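Local coordinates for protein probable dehydrogenase (PDB 3MOI) that is probably an NAD(P)-dependent oxidoreductase of the GFO/IDH/MocA family, pairing a Rossmann-fold nucleotide-binding domain with a C-terminal domain, its substrate not established, at residues Asp35-Glu38 against Asp39-Glu42; His77-His80 against Val81-Ser85; Thr122-Ser125 against His126-Val129. One frame throughout, in Å; residues are numbered along the deposited sequence.

Interaction 1. Residues Asp35-Glu38 against Asp39-Glu42; sequences DPNE and DVRE
Arg41 reaches back from the first turn of helix 38-48 to the loop that leads into it. Two weak hydrogen bonds tie its guanidinium to loop carbonyls. NE gives one to Asp35 O at 3.1 Å, and NH2 gives the other to Pro36 O at 3.0 Å. Both are bent, the second to 126°. Pro36 O lies at the edge of the guanidinium, near its plane, while Glu38 CA covers one face. The chain gets there by leaving with CG anti to the backbone N (chi1 -177°) and turning at chi3.

Backbone bonds start the helix. Arg41 N donates to Asn37 O at 3.1 Å. Glu42 N donates to Glu38 O. Asn37 is the N-cap residue, and the CG2 branch of Val40 packs against its side chain. Ahead of it, Asp35 forms an Asx turn: its OD2 accepts from Asn37 N at 2.9 Å. Its OD1 accepts from Leu10 N, in what is probably the glycine-rich turn of the Rossmann fold.

Among the charges, Glu38 OE2 is 4.0 Å from Glu42 OE1, a pair that would probably disfavour each other. Asp39 has a salt bridge to Arg43.

Arg41 thus adds two weak bonds to a loop held more firmly by the Asx turn and backbone. An acid after the second Rossmann strand often meets the nucleotide ribose; Asp35 is placed as such an acid, a role that remains inferred.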
loop_
_atom_site.group_PDB
_atom_site.type_symbol
_atom_site.label_atom_id
_atom_site.label_comp_id
_atom_site.label_asym_id
_atom_site.label_seq_id
_atom_site.Cartn_x
_atom_site.Cartn_y
_atom_site.Cartn_z
ATOM N N ASP A 35 19.855 9.670 -34.875
ATOM C CA ASP A 35 20.491 8.798 -33.882
ATOM C C ASP A 35 21.955 8.751 -34.259
ATOM O O ASP A 35 22.276 8.806 -35.442
ATOM C CB ASP A 35 19.950 7.381 -33.925
ATOM C CG ASP A 35 20.290 6.609 -32.670
ATOM O OD1 ASP A 35 19.517 6.767 -31.711
ATOM O OD2 ASP A 35 21.326 5.882 -32.631
ATOM N N PRO A 36 22.843 8.659 -33.273
ATOM C CA PRO A 36 24.284 8.547 -33.512
ATOM C C PRO A 36 24.698 7.240 -34.191
ATOM O O PRO A 36 25.740 7.190 -34.836
ATOM C CB PRO A 36 24.883 8.570 -32.115
ATOM C CG PRO A 36 23.787 9.207 -31.230
ATOM C CD PRO A 36 22.512 8.764 -31.838
ATOM N N ASN A 37 23.892 6.203 -34.040
ATOM C CA ASN A 37 24.242 4.918 -34.583
ATOM C C ASN A 37 23.827 4.756 -36.049
ATOM O O ASN A 37 22.655 4.566 -36.375
ATOM C CB ASN A 37 23.615 3.824 -33.735
ATOM C CG ASN A 37 24.120 2.466 -34.113
ATOM O OD1 ASN A 37 24.550 1.706 -33.280
ATOM N ND2 ASN A 37 24.092 2.177 -35.370
ATOM N N GLU A 38 24.811 4.810 -36.926
ATOM C CA GLU A 38 24.577 4.688 -38.357
ATOM C C GLU A 38 23.763 3.435 -38.670
ATOM O O GLU A 38 22.810 3.433 -39.414
ATOM C CB GLU A 38 25.917 4.661 -39.062
ATOM C CG GLU A 38 25.810 4.395 -40.526
ATOM C CD GLU A 38 27.133 4.599 -41.258
ATOM O OE1 GLU A 38 28.211 4.217 -40.711
ATOM O OE2 GLU A 38 27.083 5.140 -42.382
ATOM N N ASP A 39 24.138 2.353 -38.054
ATOM C CA ASP A 39 23.440 1.120 -38.284
ATOM C C ASP A 39 21.921 1.207 -38.061
ATOM O O ASP A 39 21.151 1.018 -38.966
ATOM C CB ASP A 39 24.076 0.026 -37.433
ATOM C CG ASP A 39 23.623 -1.329 -37.838
ATOM O OD1 ASP A 39 23.650 -1.619 -39.057
ATOM O OD2 ASP A 39 23.238 -2.107 -36.931
ATOM N N VAL A 40 21.507 1.510 -36.850
ATOM C CA VAL A 40 20.075 1.605 -36.478
ATOM C C VAL A 40 19.258 2.644 -37.261
ATOM O O VAL A 40 18.117 2.417 -37.665
ATOM C CB VAL A 40 19.987 1.985 -34.994
ATOM C CG1 VAL A 40 18.569 2.161 -34.547
ATOM C CG2 VAL A 40 20.702 0.912 -34.188
ATOM N N ARG A 41 19.873 3.795 -37.422
ATOM C CA ARG A 41 19.319 4.911 -38.152
ATOM C C ARG A 41 18.861 4.475 -39.547
ATOM O O ARG A 41 17.747 4.782 -39.979
ATOM C CB ARG A 41 20.448 5.912 -38.245
ATOM C CG ARG A 41 20.170 7.145 -38.858
ATOM C CD ARG A 41 21.465 7.806 -39.309
ATOM N NE ARG A 41 22.551 7.686 -38.345
ATOM C CZ ARG A 41 23.832 7.973 -38.591
ATOM N NH1 ARG A 41 24.248 8.402 -39.772
ATOM N NH2 ARG A 41 24.710 7.810 -37.608
ATOM N N GLU A 42 19.732 3.745 -40.232
ATOM C CA GLU A 42 19.561 3.411 -41.661
ATOM C C GLU A 42 18.423 2.406 -41.805
ATOM O O GLU A 42 17.516 2.558 -42.614
ATOM C CB GLU A 42 20.860 2.798 -42.198
ATOM C CG GLU A 42 21.176 3.146 -43.643
ATOM C CD GLU A 42 22.190 4.315 -43.784
ATOM O OE1 GLU A 42 23.403 4.086 -43.440
ATOM O OE2 GLU A 42 21.767 5.424 -44.244
#

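Interaction 2. Residues His77-His80 against Val81-Ser85; sequences HCEH and VVQAS
Gln83 folds back along helix 77-86 and returns its amide to Glu79, one turn earlier. CG stands beside the backbone N (chi1 -85°) and the chain then runs extended, which brings NE2 to 3.1 Å from Glu79 O. This donor sits well above the carbonyl plane. Gln83 N bonds Glu79 O at 2.9 Å, from the opposite face of that plane.

The Glu79 and Gln83 side chains lie alongside and point the same way, their flat ends turned 50° apart. Their closest approach is Glu79 CG to Gln83 NE2, 4.0 Å. The same NE2 also comes to the edge of the His80 ring, near its plane and 3.9 Å from His80 CD2, with ring and amide 47° apart. The ring's ND1 bonds Ser72 OG, which limits the turning of the ring.

Cys78 and Val82 meet only lightly, SG of Cys78 lying 4.5 Å from CG2 of Val82. Both touch helix 101-114. Further along, Ser85 OG donates to Val81 O at 2.9 Å, a carbonyl that also takes Ser85 N. Val81 packs on Ile70 and Val93 of the flanking strands of this beta-alpha-beta unit.

The polar ends of Gln83 and Ser85 thus share carbonyls already used by the helix. Ser85 is buried, and this bond satisfies its hydroxyl, while the Gln83 amide adds a second bond at a partly exposed position.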
loop_
_atom_site.group_PDB
_atom_site.type_symbol
_atom_site.label_atom_id
_atom_site.label_comp_id
_atom_site.label_asym_id
_atom_site.label_seq_id
_atom_site.Cartn_x
_atom_site.Cartn_y
_atom_site.Cartn_z
ATOM N N HIS A 77 19.395 15.375 -22.985
ATOM C CA HIS A 77 18.106 16.070 -23.084
ATOM C C HIS A 77 18.203 17.576 -23.047
ATOM O O HIS A 77 17.579 18.255 -23.837
ATOM C CB HIS A 77 17.179 15.631 -22.010
ATOM C CG HIS A 77 16.669 14.247 -22.180
ATOM N ND1 HIS A 77 15.946 13.610 -21.201
ATOM C CD2 HIS A 77 16.747 13.385 -23.209
ATOM C CE1 HIS A 77 15.601 12.409 -21.627
ATOM N NE2 HIS A 77 16.087 12.239 -22.834
ATOM N N CYS A 78 18.978 18.111 -22.149
ATOM C CA CYS A 78 19.106 19.550 -22.056
ATOM C C CYS A 78 19.475 20.202 -23.384
ATOM O O CYS A 78 18.772 21.119 -23.882
ATOM C CB CYS A 78 20.149 19.941 -20.998
ATOM S SG CYS A 78 20.293 21.717 -20.813
ATOM N N GLU A 79 20.578 19.769 -23.966
ATOM C CA GLU A 79 21.000 20.433 -25.197
ATOM C C GLU A 79 20.044 20.115 -26.350
ATOM O O GLU A 79 19.859 20.922 -27.222
ATOM C CB GLU A 79 22.443 20.066 -25.586
ATOM C CG GLU A 79 22.606 18.591 -26.003
ATOM C CD GLU A 79 24.081 18.157 -26.095
ATOM O OE1 GLU A 79 24.567 18.162 -27.301
ATOM O OE2 GLU A 79 24.713 17.834 -24.989
ATOM N N HIS A 80 19.439 18.942 -26.335
ATOM C CA HIS A 80 18.498 18.608 -27.408
ATOM C C HIS A 80 17.270 19.534 -27.302
ATOM O O HIS A 80 16.766 20.053 -28.282
ATOM C CB HIS A 80 18.104 17.110 -27.381
ATOM C CG HIS A 80 19.085 16.181 -28.037
ATOM N ND1 HIS A 80 19.017 14.801 -27.883
ATOM C CD2 HIS A 80 20.126 16.417 -28.878
ATOM C CE1 HIS A 80 19.980 14.236 -28.599
ATOM N NE2 HIS A 80 20.669 15.194 -29.211
ATOM N N VAL A 81 16.846 19.816 -26.081
ATOM C CA VAL A 81 15.699 20.678 -25.879
ATOM C C VAL A 81 16.007 22.122 -26.222
ATOM O O VAL A 81 15.206 22.808 -26.893
ATOM C CB VAL A 81 15.151 20.516 -24.461
ATOM C CG1 VAL A 81 14.408 21.773 -24.022
ATOM C CG2 VAL A 81 14.265 19.227 -24.400
ATOM N N VAL A 82 17.156 22.611 -25.791
ATOM C CA VAL A 82 17.551 23.942 -26.192
ATOM C C VAL A 82 17.668 24.062 -27.689
ATOM O O VAL A 82 17.233 25.022 -28.296
ATOM C CB VAL A 82 18.870 24.321 -25.544
ATOM C CG1 VAL A 82 19.425 25.619 -26.164
ATOM C CG2 VAL A 82 18.628 24.406 -24.006
ATOM N N GLN A 83 18.251 23.079 -28.313
ATOM C CA GLN A 83 18.448 23.182 -29.732
ATOM C C GLN A 83 17.103 23.226 -30.462
ATOM O O GLN A 83 16.906 24.072 -31.350
ATOM C CB GLN A 83 19.239 21.998 -30.258
ATOM C CG GLN A 83 20.698 22.101 -30.184
ATOM C CD GLN A 83 21.310 20.789 -30.586
ATOM O OE1 GLN A 83 21.531 20.547 -31.750
ATOM N NE2 GLN A 83 21.530 19.921 -29.640
ATOM N N ALA A 84 16.179 22.337 -30.110
ATOM C CA ALA A 84 14.879 22.355 -30.798
ATOM C C ALA A 84 14.153 23.671 -30.562
ATOM O O ALA A 84 13.589 24.240 -31.490
ATOM C CB ALA A 84 14.015 21.203 -30.375
ATOM N N SER A 85 14.198 24.160 -29.324
ATOM C CA SER A 85 13.537 25.420 -28.992
ATOM C C SER A 85 14.036 26.550 -29.823
ATOM O O SER A 85 13.247 27.416 -30.200
ATOM C CB SER A 85 13.843 25.833 -27.575
ATOM O OG SER A 85 13.289 24.944 -26.683
#

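Interaction 3. Residues Thr122-Ser125 against His126-Val129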
loop_
_atom_site.group_PDB
_atom_site.type_symbol
_atom_site.label_atom_id
_atom_site.label_comp_id
_atom_site.label_asym_id
_atom_site.label_seq_id
_atom_site.Cartn_x
_atom_site.Cartn_y
_atom_site.Cartn_z
ATOM N N THR A 122 5.725 10.570 -22.374
ATOM C CA THR A 122 5.066 9.254 -22.144
ATOM C C THR A 122 5.244 8.784 -20.714
ATOM O O THR A 122 5.979 7.841 -20.430
ATOM C CB THR A 122 5.201 8.139 -23.152
ATOM O OG1 THR A 122 4.902 8.576 -24.489
ATOM C CG2 THR A 122 4.095 7.107 -22.798
ATOM N N SER A 123 4.588 9.485 -19.796
ATOM C CA SER A 123 4.472 8.911 -18.522
ATOM C C SER A 123 3.252 7.988 -18.457
ATOM O O SER A 123 2.324 8.014 -19.305
ATOM C CB SER A 123 4.489 9.976 -17.410
ATOM O OG SER A 123 3.271 10.641 -17.285
ATOM N N ARG A 124 3.253 7.183 -17.413
ATOM C CA ARG A 124 2.104 6.349 -17.139
ATOM C C ARG A 124 0.992 7.265 -16.716
ATOM O O ARG A 124 -0.130 6.841 -16.680
ATOM C CB ARG A 124 2.440 5.336 -16.074
ATOM C CG ARG A 124 3.527 4.353 -16.539
ATOM C CD ARG A 124 2.924 3.076 -17.059
ATOM N NE ARG A 124 2.561 3.178 -18.481
ATOM C CZ ARG A 124 3.223 2.574 -19.468
ATOM N NH1 ARG A 124 2.831 2.700 -20.733
ATOM N NH2 ARG A 124 4.282 1.829 -19.188
ATOM N N SER A 125 1.269 8.541 -16.408
ATOM C CA SER A 125 0.157 9.481 -16.184
ATOM C C SER A 125 -0.601 9.869 -17.457
ATOM O O SER A 125 -1.729 10.384 -17.406
ATOM C CB SER A 125 0.579 10.714 -15.374
ATOM O OG SER A 125 1.358 11.616 -16.120
ATOM N N HIS A 126 -0.016 9.605 -18.614
ATOM C CA HIS A 126 -0.811 9.697 -19.842
ATOM C C HIS A 126 -1.767 8.486 -20.026
ATOM O O HIS A 126 -2.669 8.559 -20.857
ATOM C CB HIS A 126 0.088 9.813 -21.071
ATOM C CG HIS A 126 0.902 11.037 -21.091
ATOM N ND1 HIS A 126 0.410 12.255 -21.513
ATOM C CD2 HIS A 126 2.187 11.247 -20.719
ATOM C CE1 HIS A 126 1.363 13.164 -21.405
ATOM N NE2 HIS A 126 2.448 12.579 -20.914
ATOM N N ASP A 127 -1.538 7.393 -19.290
ATOM C CA ASP A 127 -2.437 6.264 -19.320
ATOM C C ASP A 127 -3.850 6.770 -19.180
ATOM O O ASP A 127 -4.123 7.538 -18.276
ATOM C CB ASP A 127 -2.204 5.284 -18.190
ATOM C CG ASP A 127 -0.935 4.478 -18.357
ATOM O OD1 ASP A 127 -0.253 4.703 -19.378
ATOM O OD2 ASP A 127 -0.591 3.672 -17.415
ATOM N N PRO A 128 -4.766 6.335 -20.061
ATOM C CA PRO A 128 -6.148 6.827 -19.901
ATOM C C PRO A 128 -6.786 6.440 -18.594
ATOM O O PRO A 128 -7.655 7.136 -18.139
ATOM C CB PRO A 128 -6.924 6.158 -21.066
ATOM C CG PRO A 128 -5.874 5.796 -22.064
ATOM C CD PRO A 128 -4.624 5.468 -21.236
ATOM N N VAL A 129 -6.396 5.344 -17.972
ATOM C CA VAL A 129 -6.992 5.062 -16.665
ATOM C C VAL A 129 -6.698 6.182 -15.661
ATOM O O VAL A 129 -7.583 6.570 -14.889
ATOM C CB VAL A 129 -6.627 3.679 -16.108
ATOM C CG1 VAL A 129 -7.107 2.557 -17.091
ATOM C CG2 VAL A 129 -5.146 3.580 -15.807
#
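Two successive i to i+3 backbone bonds, His126 N to Ser123 O at 2.9 Å and Asp127 N to Arg124 O at 3.0 Å, wind the chain into a short 3-10 turn.

The side chains of Arg124 and Asp127 meet at an oblique angle across this turn. NE of Arg124 makes a weak salt-bridge bond to Asp127 OD1 at 3.3 Å, close to straight. The oxygen lies at the guanidinium edge, near its plane, and the two flat groups are 34° apart. The placing of OD1 is less sure, since it crowds another atom of the model. A second weak bond, much more bent, runs from Arg124 NE to Asp127 OD2 at 3.4 Å. The arginine chain bends at chi2 and chi3 to bring NE alongside the carboxylate. Its NH2 has a further salt bridge to Glu247, so the guanidinium joins two acids.

The His126 ring points its edge back at the start of the loop. CD2 of His126 lies near Ser123 N, which is close to the ring plane. NE2 makes a weak hydrogen bond to Val120 O. Ser123 OG accepts a weak bond from Ser125 N, and Ser125 OG is hydrogen-bonded to Arg360 NE.

Asp127 holds the N-cap position of helix 128-139, but its carboxylate makes no capping bond. The turn carries the chain from strand 118-120, at the edge of the parallel sheet, into that helix. Helix 340-352 packs on Thr122 and His126. Helix 179-190 packs on Ser123, Arg124 and Ser125.

In the fold
All three contacts are local, each within one continuous run of chain, and none touches another. Interaction 1 is a surface contact and interaction 2 is partly buried. Both belong to the Rossmann-fold range, where they lie on two different helices, with centres about 20 Å apart. Interaction 3 is buried, its centre about 7 Å from the centre of the chain, and follows the last strand of the parallel sheet. The chemistry changes with place. At the surface an arginine meets loop carbonyls. Within a helix, side-chain donors share backbone oxygens. In the more buried interaction 3 a partly exposed arginine meets carboxylates instead, and a 3-10 turn leads into the next helix.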